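PDB 6G49: protein-glutamine gamma-glutamyltransferase from Pseudomonas aeruginosa PAO1, which displays transglutaminase activity in vitro through its periplasmic domain, cross-linking protein glutamine and lysine side chains, and is critical for the viability of the bacterium. Local coordinates for residues Ala75-Arg80 with Pro260-Ala265; Pro185-Leu190 with Met250-Arg255; Ala288-Trp293 with Val302-Gln307. All coordinates share one frame; numbering follows the deposited sequence.

The three contacts illustrate how one periplasmic domain varies its chemistry with position. Contacts 1 and 3 belong to the same antiparallel sheet near the middle of the chain, where strands 261-265 and 286-294 are neighbours. Both rest on backbone hydrogen bonds, but contact 1 adds a buried salt bridge whereas contact 3 adds an Asx turn at Asp303, an active-site residue by similarity, bridged by water to the strand. Contact 2, whose centre is about 18 Å from that of the chain, joins two helices without any hydrogen bond between them. It is largely buried, although Arg188 is partly exposed. Helix 243-256 ties the set together: Val263 packs on its Ala251, and Met250 reaches Val302 and Pro304.

Contact 1 (Ala75-Arg80 with Pro260-Ala265); sequences ALTMER and PARVVA
Arg262 reaches across to Thr77 and Glu79 with its whole side chain. Its CB lies 3.8 Å from Met78 O, and CG sits between the backbone N and the carbonyl carbon (chi1 56°). The chain then runs extended beside that of Glu79, pointing the same way, and CD packs 3.6 Å from Glu79 CG. NE passes 3.9 Å from Thr77 CG2 and makes a salt bridge with Glu291. At the tip, NH1 gives Glu79 OE2 a 2.9 Å salt bridge: the oxygen lies close to the guanidinium plane, while the nitrogen approaches from above the carboxylate plane. Glu79 OE1 is held in turn by Arg175 and Gln91, so this buried charge has several partners.

The two strands are antiparallel neighbours in the sheet that joins the N-terminal part of the domain to the transglutaminase-like part. Met78 and Val263 form a hydrogen-bonded pair, with Met78 N to Val263 O at 2.8 Å. A classic beta bulge interrupts the ladder where Ala75 and Leu76 both face Ala265, whose O accepts from both amides. On the face carrying Leu76 and Met78, Leu76 CD2 meets Ala265 CB at 3.8 Å, and Met78 CE, in one of two conformers, nears that methyl.

Contact 2 (Pro185-Leu190 with Met250-Arg255); sequences PRARAL and MAFVLR
Phe252 and Arg188 set a ring against a guanidinium, their planes 88° apart in one of the two modelled Arg188 conformers. It is the rim of the phenyl group that does the touching: Phe252 CZ stands 3.6 Å above one face of the guanidinium, displaced toward the rim of that group. Seen from the ring, Arg188 NH2 lies at the edge, near the ring plane, 3.8 Å from Phe252 CZ. The cation is therefore not placed over the aromatic face, and the contact is one of van der Waals packing. Beside it, Ala187 CB approaches the ring obliquely and comes to 3.7 Å from Phe252 CE1.

Phe252 CG is anti to its backbone N (chi1 -178°), and the ring edge beyond it meets Arg188. Arg188 CG lies 4.0 Å from Phe252 CE1, and the chain bends at chi3. Hydrogen bonds from Arg188 NH1 to Pro180 O and from NH2 to Gly183 O hold the guanidinium against the loop before its own helix.

Away from the ring, the remaining side-chain contacts are apolar and longer. Val253 CG2 lies 4.4 Å from Ala187 CB and the same distance from Leu190 CD2, so one methyl serves two residues a helical turn apart. Small Ala187 marks the nearest backbone approach, its CA 6.2 Å from that of Val253, although the axes of segments 185-190 and 250-255 approach only to 8.8 Å, crossing at -57°.

Both helices belong to the transglutaminase-like part of the domain. Helix 230-238 packs on Ala187 and Leu190, and its Asp232 accepts the amides of Arg186 and Ala187. Helix 201-214 touches Leu190, Met250 and Leu254, while Ala251, Leu254 and Arg255 pack on Val263, Ala261 and Arg262, respectively, of strand 261-265.

Contact 3 (Ala288-Trp293 with Val302-Gln307); sequences AWVEYW and VDPTYQ
Val290 and Val302 form an antiparallel hydrogen-bonded pair, the one at which strand 298-302 ends. Val302 N donates to Val290 O at 2.8 Å, and Val290 N donates to Val302 O at 3.0 Å. The second bond runs nearly along the C=O axis.

Apolar contacts follow this pairing. The two valine side chains lie side by side and point the same way, with Val302 CG1, in one of two modelled conformers, 3.9 Å from Val290 CB. In that conformer the methyl occupies the position between its backbone N and carbonyl carbon (chi1 65°), and it also meets Tyr292 CD1 at 4.3 Å. Pro304 CD continues the surface beyond, against Val290 CG2. Met250 of helix 243-256 covers Val302 and Pro304. Trp289 CB points toward segment 302-307 and lies by Val302 O and the carboxylate carbon of Asp303.

The arrangement fits the Cys-His-Asp triad of transglutaminases: by similarity Cys243 is the nucleophile, with His287 and Asp303 completing the site. The strand pairing brings Asp303 beside the strand that carries His287, and Asp303 OD2 is hydrogen-bonded to His287 NE2 and to Tyr72 OH.

Polar contacts of the other carboxylate oxygen fix the turn that follows. Asp303 OD1 accepts from Thr305 N at 3.0 Å, an Asx turn in which the amide lies above the carboxylate plane. One water donates to Asp303 OD1 at 2.7 Å and to Ala288 O at 2.6 Å, and accepts from Thr305 OG1 in one of that residue's two conformers, bridging strand and turn.

Contact 1 (Ala75-Arg80 with Pro260-Ala265)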
loop_
_atom_site.group_PDB
_atom_site.type_symbol
_atom_site.label_atom_id
_atom_site.label_comp_id
_atom_site.label_asym_id
_atom_site.label_seq_id
_atom_site.Cartn_x
_atom_site.Cartn_y
_atom_site.Cartn_z
ATOM N N ALA A 75 0.729 -0.544 -6.862
ATOM C CA ALA A 75 1.763 -0.075 -7.780
ATOM C C ALA A 75 3.124 -0.608 -7.398
ATOM O O ALA A 75 3.828 -1.213 -8.228
ATOM C CB ALA A 75 1.785 1.417 -7.856
ATOM N N LEU A 76 3.531 -0.357 -6.141
ATOM C CA LEU A 76 4.870 -0.795 -5.709
ATOM C C LEU A 76 4.834 -0.957 -4.195
ATOM O O LEU A 76 3.901 -0.551 -3.540
ATOM C CB LEU A 76 5.952 0.198 -6.119
ATOM C CG LEU A 76 5.996 1.529 -5.387
ATOM C CD1 LEU A 76 7.418 2.097 -5.474
ATOM C CD2 LEU A 76 4.979 2.522 -5.951
ATOM N N THR A 77 5.906 -1.538 -3.637
ATOM C CA THR A 77 6.144 -1.534 -2.197
ATOM C C THR A 77 7.373 -0.708 -1.906
ATOM O O THR A 77 8.282 -0.568 -2.744
ATOM C CB THR A 77 6.312 -2.908 -1.522
ATOM O OG1 THR A 77 7.650 -3.403 -1.717
ATOM C CG2 THR A 77 5.272 -3.907 -1.968
ATOM N N MET A 78 7.369 -0.155 -0.687
ATOM C CA MET A 78 8.483 0.620 -0.160
ATOM C C MET A 78 8.947 -0.066 1.127
ATOM O O MET A 78 8.222 -0.097 2.111
ATOM C CB MET A 78 8.015 2.052 0.081
ATOM C CG MET A 78 7.613 2.732 -1.242
ATOM S SD MET A 78 7.147 4.459 -0.966
ATOM C CE MET A 78 6.503 4.816 -2.592
ATOM N N GLU A 79 10.159 -0.622 1.063
ATOM C CA GLU A 79 10.714 -1.446 2.119
ATOM C C GLU A 79 11.803 -0.757 2.918
ATOM O O GLU A 79 12.280 -1.377 3.897
ATOM C CB GLU A 79 11.241 -2.747 1.507
ATOM C CG GLU A 79 10.139 -3.680 1.041
ATOM C CD GLU A 79 10.610 -4.816 0.148
ATOM O OE1 GLU A 79 11.214 -4.504 -0.863
ATOM O OE2 GLU A 79 10.330 -5.979 0.510
ATOM N N ARG A 80 12.263 0.406 2.524
ATOM C CA ARG A 80 13.371 1.095 3.198
ATOM C C ARG A 80 12.805 2.333 3.888
ATOM O O ARG A 80 12.086 3.088 3.270
ATOM C CB ARG A 80 14.401 1.586 2.187
ATOM C CG ARG A 80 15.085 0.413 1.514
ATOM C CD ARG A 80 16.099 0.922 0.535
ATOM N NE ARG A 80 16.994 -0.147 0.179
ATOM C CZ ARG A 80 17.772 -0.128 -0.899
ATOM N NH1 ARG A 80 17.705 0.901 -1.730
ATOM N NH2 ARG A 80 18.592 -1.146 -1.130
ATOM N N PRO A 260 7.770 -8.436 10.327
ATOM C CA PRO A 260 8.192 -7.876 9.045
ATOM C C PRO A 260 6.977 -7.191 8.397
ATOM O O PRO A 260 5.877 -7.734 8.440
ATOM C CB PRO A 260 8.667 -9.090 8.246
ATOM C CG PRO A 260 8.935 -10.143 9.319
ATOM C CD PRO A 260 7.839 -9.920 10.342
ATOM N N ALA A 261 7.221 -5.979 7.895
ATOM C CA ALA A 261 6.113 -5.153 7.369
ATOM C C ALA A 261 6.679 -4.208 6.340
ATOM O O ALA A 261 7.843 -3.803 6.432
ATOM C CB ALA A 261 5.445 -4.393 8.488
ATOM N N ARG A 262 5.821 -3.781 5.380
ATOM C CA ARG A 262 6.269 -2.835 4.377
ATOM C C ARG A 262 5.053 -1.994 3.980
ATOM O O ARG A 262 3.911 -2.389 4.230
ATOM C CB ARG A 262 6.957 -3.489 3.171
ATOM C CG ARG A 262 6.109 -4.542 2.478
ATOM C CD ARG A 262 6.927 -5.297 1.438
ATOM N NE ARG A 262 6.166 -6.413 0.916
ATOM C CZ ARG A 262 6.677 -7.560 0.435
ATOM N NH1 ARG A 262 8.002 -7.741 0.377
ATOM N NH2 ARG A 262 5.843 -8.510 0.004
ATOM N N VAL A 263 5.369 -0.823 3.452
ATOM C CA VAL A 263 4.324 0.061 2.904
ATOM C C VAL A 263 4.033 -0.345 1.470
ATOM O O VAL A 263 4.947 -0.556 0.646
ATOM C CB VAL A 263 4.777 1.529 3.026
ATOM C CG1 VAL A 263 3.852 2.464 2.257
ATOM C CG2 VAL A 263 4.914 1.942 4.487
ATOM N N VAL A 264 2.742 -0.414 1.163
ATOM C CA VAL A 264 2.261 -0.665 -0.201
ATOM C C VAL A 264 1.724 0.678 -0.718
ATOM O O VAL A 264 0.913 1.297 -0.042
ATOM C CB VAL A 264 1.185 -1.756 -0.237
ATOM C CG1 VAL A 264 0.836 -2.123 -1.678
ATOM C CG2 VAL A 264 1.654 -3.023 0.477
ATOM N N ALA A 265 2.144 1.074 -1.903
ATOM C CA ALA A 265 1.687 2.303 -2.510
ATOM C C ALA A 265 0.950 1.975 -3.816
ATOM O O ALA A 265 1.314 1.064 -4.552
ATOM C CB ALA A 265 2.841 3.195 -2.834
#

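Contact 2 (Pro185-Leu190 with Met250-Arg255)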
loop_
_atom_site.group_PDB
_atom_site.type_symbol
_atom_site.label_atom_id
_atom_site.label_comp_id
_atom_site.label_asym_id
_atom_site.label_seq_id
_atom_site.Cartn_x
_atom_site.Cartn_y
_atom_site.Cartn_z
ATOM N N PRO A 185 11.859 7.392 19.474
ATOM C CA PRO A 185 11.918 6.528 20.640
ATOM C C PRO A 185 10.531 6.200 21.225
ATOM O O PRO A 185 10.321 5.121 21.750
ATOM C CB PRO A 185 12.741 7.386 21.632
ATOM C CG PRO A 185 12.479 8.823 21.213
ATOM C CD PRO A 185 12.454 8.731 19.687
ATOM N N ARG A 186 9.571 7.127 21.117
ATOM C CA ARG A 186 8.253 6.862 21.687
ATOM C C ARG A 186 7.565 5.699 20.935
ATOM O O ARG A 186 6.900 4.866 21.506
ATOM C CB ARG A 186 7.405 8.136 21.784
ATOM C CG ARG A 186 7.920 9.139 22.825
ATOM C CD ARG A 186 7.005 10.370 22.922
ATOM N NE ARG A 186 7.153 11.319 21.819
ATOM C CZ ARG A 186 6.286 12.283 21.481
ATOM N NH1 ARG A 186 5.136 12.423 22.140
ATOM N NH2 ARG A 186 6.593 13.097 20.488
ATOM N N ALA A 187 7.677 5.707 19.604
ATOM C CA ALA A 187 7.065 4.675 18.813
ATOM C C ALA A 187 7.724 3.316 19.066
ATOM O O ALA A 187 7.017 2.282 19.096
ATOM C CB ALA A 187 7.121 5.069 17.349
ATOM N N ARG A 188 9.055 3.318 19.277
ATOM C CA ARG A 188 9.766 2.110 19.625
ATOM C C ARG A 188 9.285 1.593 20.982
ATOM O O ARG A 188 9.073 0.393 21.163
ATOM C CB ARG A 188 11.277 2.344 19.612
ATOM C CG ARG A 188 11.909 2.371 18.229
ATOM C CD ARG A 188 13.361 2.787 18.359
ATOM N NE ARG A 188 13.741 3.738 17.333
ATOM C CZ ARG A 188 14.270 3.406 16.158
ATOM N NH1 ARG A 188 14.724 2.176 15.945
ATOM N NH2 ARG A 188 14.332 4.305 15.191
ATOM N N ALA A 189 9.059 2.508 21.941
ATOM C CA ALA A 189 8.517 2.085 23.274
ATOM C C ALA A 189 7.123 1.451 23.146
ATOM O O ALA A 189 6.805 0.441 23.758
ATOM C CB ALA A 189 8.487 3.282 24.222
ATOM N N LEU A 190 6.257 2.057 22.317
ATOM C CA LEU A 190 4.966 1.492 22.056
ATOM C C LEU A 190 5.099 0.082 21.471
ATOM O O LEU A 190 4.387 -0.805 21.877
ATOM C CB LEU A 190 4.184 2.421 21.126
ATOM C CG LEU A 190 2.843 1.890 20.642
ATOM C CD1 LEU A 190 1.825 1.721 21.773
ATOM C CD2 LEU A 190 2.262 2.780 19.554
ATOM N N MET A 250 2.317 2.764 11.013
ATOM C CA MET A 250 1.958 1.411 11.344
ATOM C C MET A 250 3.099 0.464 10.962
ATOM O O MET A 250 3.430 -0.447 11.755
ATOM C CB MET A 250 0.699 0.931 10.638
ATOM C CG MET A 250 0.228 -0.400 11.088
ATOM S SD MET A 250 -1.338 -0.892 10.286
ATOM C CE MET A 250 -1.684 -2.451 11.086
ATOM N N ALA A 251 3.669 0.637 9.763
ATOM C CA ALA A 251 4.768 -0.239 9.357
ATOM C C ALA A 251 5.960 -0.085 10.321
ATOM O O ALA A 251 6.600 -1.096 10.682
ATOM C CB ALA A 251 5.169 0.020 7.934
ATOM N N PHE A 252 6.266 1.139 10.723
ATOM C CA PHE A 252 7.340 1.420 11.701
ATOM C C PHE A 252 7.120 0.618 12.974
ATOM O O PHE A 252 8.041 -0.095 13.433
ATOM C CB PHE A 252 7.435 2.902 12.004
ATOM C CG PHE A 252 8.547 3.248 12.951
ATOM C CD1 PHE A 252 8.424 3.000 14.306
ATOM C CD2 PHE A 252 9.698 3.805 12.457
ATOM C CE1 PHE A 252 9.479 3.286 15.164
ATOM C CE2 PHE A 252 10.768 4.105 13.315
ATOM C CZ PHE A 252 10.632 3.864 14.668
ATOM N N VAL A 253 5.926 0.739 13.561
ATOM C CA VAL A 253 5.649 0.111 14.851
ATOM C C VAL A 253 5.709 -1.400 14.712
ATOM O O VAL A 253 6.281 -2.088 15.566
ATOM C CB VAL A 253 4.318 0.584 15.460
ATOM C CG1 VAL A 253 3.973 -0.186 16.733
ATOM C CG2 VAL A 253 4.401 2.046 15.748
ATOM N N LEU A 254 5.190 -1.960 13.598
ATOM C CA LEU A 254 5.252 -3.424 13.388
ATOM C C LEU A 254 6.707 -3.892 13.308
ATOM O O LEU A 254 7.069 -4.902 13.975
ATOM C CB LEU A 254 4.457 -3.830 12.144
ATOM C CG LEU A 254 2.942 -3.664 12.211
ATOM C CD1 LEU A 254 2.331 -4.041 10.887
ATOM C CD2 LEU A 254 2.297 -4.452 13.340
ATOM N N ARG A 255 7.543 -3.199 12.575
ATOM C CA ARG A 255 8.908 -3.603 12.440
ATOM C C ARG A 255 9.598 -3.505 13.798
ATOM O O ARG A 255 10.441 -4.403 14.142
ATOM C CB ARG A 255 9.674 -2.695 11.504
ATOM C CG ARG A 255 9.293 -2.879 10.040
ATOM C CD ARG A 255 10.258 -2.170 9.139
ATOM N NE ARG A 255 9.946 -2.430 7.719
ATOM C CZ ARG A 255 10.666 -2.100 6.685
ATOM N NH1 ARG A 255 11.787 -1.392 6.796
ATOM N NH2 ARG A 255 10.270 -2.546 5.471
#

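Contact 3 (Ala288-Trp293 with Val302-Gln307)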
loop_
_atom_site.group_PDB
_atom_site.type_symbol
_atom_site.label_atom_id
_atom_site.label_comp_id
_atom_site.label_asym_id
_atom_site.label_seq_id
_atom_site.Cartn_x
_atom_site.Cartn_y
_atom_site.Cartn_z
ATOM N N ALA A 288 -1.812 4.650 0.237
ATOM C CA ALA A 288 -0.750 3.862 0.850
ATOM C C ALA A 288 -1.327 3.059 1.992
ATOM O O ALA A 288 -2.166 3.562 2.765
ATOM C CB ALA A 288 0.365 4.743 1.333
ATOM N N TRP A 289 -0.930 1.784 2.084
ATOM C CA TRP A 289 -1.373 0.892 3.086
ATOM C C TRP A 289 -0.188 0.002 3.528
ATOM O O TRP A 289 0.975 0.333 3.229
ATOM C CB TRP A 289 -2.625 0.123 2.672
ATOM C CG TRP A 289 -2.490 -0.725 1.439
ATOM C CD1 TRP A 289 -2.354 -2.081 1.376
ATOM C CD2 TRP A 289 -2.641 -0.282 0.072
ATOM N NE1 TRP A 289 -2.311 -2.507 0.072
ATOM C CE2 TRP A 289 -2.502 -1.434 -0.748
ATOM C CE3 TRP A 289 -2.796 0.961 -0.559
ATOM C CZ2 TRP A 289 -2.587 -1.381 -2.146
ATOM C CZ3 TRP A 289 -2.902 0.994 -1.932
ATOM C CH2 TRP A 289 -2.765 -0.157 -2.709
ATOM N N VAL A 290 -0.504 -1.074 4.231
ATOM C CA VAL A 290 0.539 -1.913 4.885
ATOM C C VAL A 290 0.303 -3.372 4.497
ATOM O O VAL A 290 -0.813 -3.840 4.328
ATOM C CB VAL A 290 0.519 -1.717 6.410
ATOM C CG1 VAL A 290 1.509 -2.654 7.127
ATOM C CG2 VAL A 290 0.805 -0.273 6.751
ATOM N N GLU A 291 1.395 -4.131 4.448
ATOM C CA GLU A 291 1.301 -5.610 4.562
ATOM C C GLU A 291 2.373 -6.078 5.533
ATOM O O GLU A 291 3.487 -5.494 5.627
ATOM C CB GLU A 291 1.342 -6.318 3.208
ATOM C CG GLU A 291 2.603 -6.108 2.421
ATOM C CD GLU A 291 2.545 -6.675 1.008
ATOM O OE1 GLU A 291 3.549 -6.591 0.294
ATOM O OE2 GLU A 291 1.479 -7.170 0.620
ATOM N N TYR A 292 2.034 -7.147 6.239
ATOM C CA TYR A 292 2.925 -7.730 7.215
ATOM C C TYR A 292 2.953 -9.247 6.996
ATOM O O TYR A 292 2.010 -9.866 6.481
ATOM C CB TYR A 292 2.517 -7.357 8.641
ATOM C CG TYR A 292 1.227 -7.975 9.133
ATOM C CD1 TYR A 292 -0.022 -7.496 8.729
ATOM C CD2 TYR A 292 1.260 -9.119 9.898
ATOM C CE1 TYR A 292 -1.188 -8.157 9.120
ATOM C CE2 TYR A 292 0.094 -9.758 10.307
ATOM C CZ TYR A 292 -1.119 -9.279 9.916
ATOM O OH TYR A 292 -2.196 -9.972 10.387
ATOM N N TRP A 293 4.009 -9.852 7.529
ATOM C CA TRP A 293 4.265 -11.257 7.308
ATOM C C TRP A 293 4.194 -12.015 8.622
ATOM O O TRP A 293 4.673 -11.560 9.660
ATOM C CB TRP A 293 5.655 -11.448 6.682
ATOM C CG TRP A 293 5.927 -12.879 6.315
ATOM C CD1 TRP A 293 5.574 -13.533 5.160
ATOM C CD2 TRP A 293 6.575 -13.855 7.156
ATOM N NE1 TRP A 293 5.928 -14.858 5.260
ATOM C CE2 TRP A 293 6.527 -15.079 6.467
ATOM C CE3 TRP A 293 7.134 -13.799 8.432
ATOM C CZ2 TRP A 293 7.071 -16.254 6.992
ATOM C CZ3 TRP A 293 7.643 -14.968 8.973
ATOM C CH2 TRP A 293 7.663 -16.154 8.228
ATOM N N VAL A 302 -3.282 -4.770 5.283
ATOM C CA VAL A 302 -4.113 -4.088 6.246
ATOM C C VAL A 302 -4.050 -2.587 5.942
ATOM O O VAL A 302 -3.032 -2.069 5.531
ATOM C CB VAL A 302 -3.696 -4.416 7.680
ATOM C CG1 VAL A 302 -2.304 -3.904 8.038
ATOM C CG2 VAL A 302 -4.732 -3.977 8.681
ATOM N N ASP A 303 -5.163 -1.887 6.196
ATOM C CA ASP A 303 -5.216 -0.455 5.864
ATOM C C ASP A 303 -5.632 0.343 7.084
ATOM O O ASP A 303 -6.809 0.391 7.414
ATOM C CB ASP A 303 -6.178 -0.192 4.717
ATOM C CG ASP A 303 -6.178 1.252 4.313
ATOM O OD1 ASP A 303 -5.456 2.074 4.935
ATOM O OD2 ASP A 303 -6.884 1.544 3.293
ATOM N N PRO A 304 -4.685 0.988 7.789
ATOM C CA PRO A 304 -5.009 1.722 9.000
ATOM C C PRO A 304 -5.937 2.911 8.739
ATOM O O PRO A 304 -6.619 3.354 9.668
ATOM C CB PRO A 304 -3.646 2.182 9.561
ATOM C CG PRO A 304 -2.724 2.093 8.393
ATOM C CD PRO A 304 -3.236 0.955 7.543
ATOM N N THR A 305 -5.949 3.418 7.516
ATOM C CA THR A 305 -6.795 4.553 7.136
ATOM C C THR A 305 -8.248 4.162 7.380
ATOM O O THR A 305 -9.121 4.993 7.661
ATOM C CB THR A 305 -6.611 4.949 5.664
ATOM O OG1 THR A 305 -5.308 5.499 5.491
ATOM C CG2 THR A 305 -7.613 5.969 5.170
ATOM N N TYR A 306 -8.550 2.883 7.157
ATOM C CA TYR A 306 -9.926 2.409 7.285
ATOM C C TYR A 306 -10.468 2.654 8.713
ATOM O O TYR A 306 -11.705 2.813 8.893
ATOM C CB TYR A 306 -10.065 0.959 6.869
ATOM C CG TYR A 306 -11.496 0.474 6.954
ATOM C CD1 TYR A 306 -12.414 0.809 5.979
ATOM C CD2 TYR A 306 -11.937 -0.312 8.002
ATOM C CE1 TYR A 306 -13.736 0.409 6.051
ATOM C CE2 TYR A 306 -13.260 -0.720 8.094
ATOM C CZ TYR A 306 -14.160 -0.353 7.128
ATOM O OH TYR A 306 -15.441 -0.803 7.229
ATOM N N GLN A 307 -9.587 2.674 9.732
ATOM C CA GLN A 307 -9.946 2.870 11.116
ATOM C C GLN A 307 -10.366 4.314 11.404
ATOM O O GLN A 307 -11.027 4.573 12.424
ATOM C CB GLN A 307 -8.818 2.466 12.058
ATOM C CG GLN A 307 -8.393 1.019 11.847
ATOM C CD GLN A 307 -9.525 0.067 12.133
ATOM O OE1 GLN A 307 -10.221 0.223 13.136
ATOM N NE2 GLN A 307 -9.672 -0.952 11.308
HETATM O O HOH W 1 -3.190 3.523 5.196
#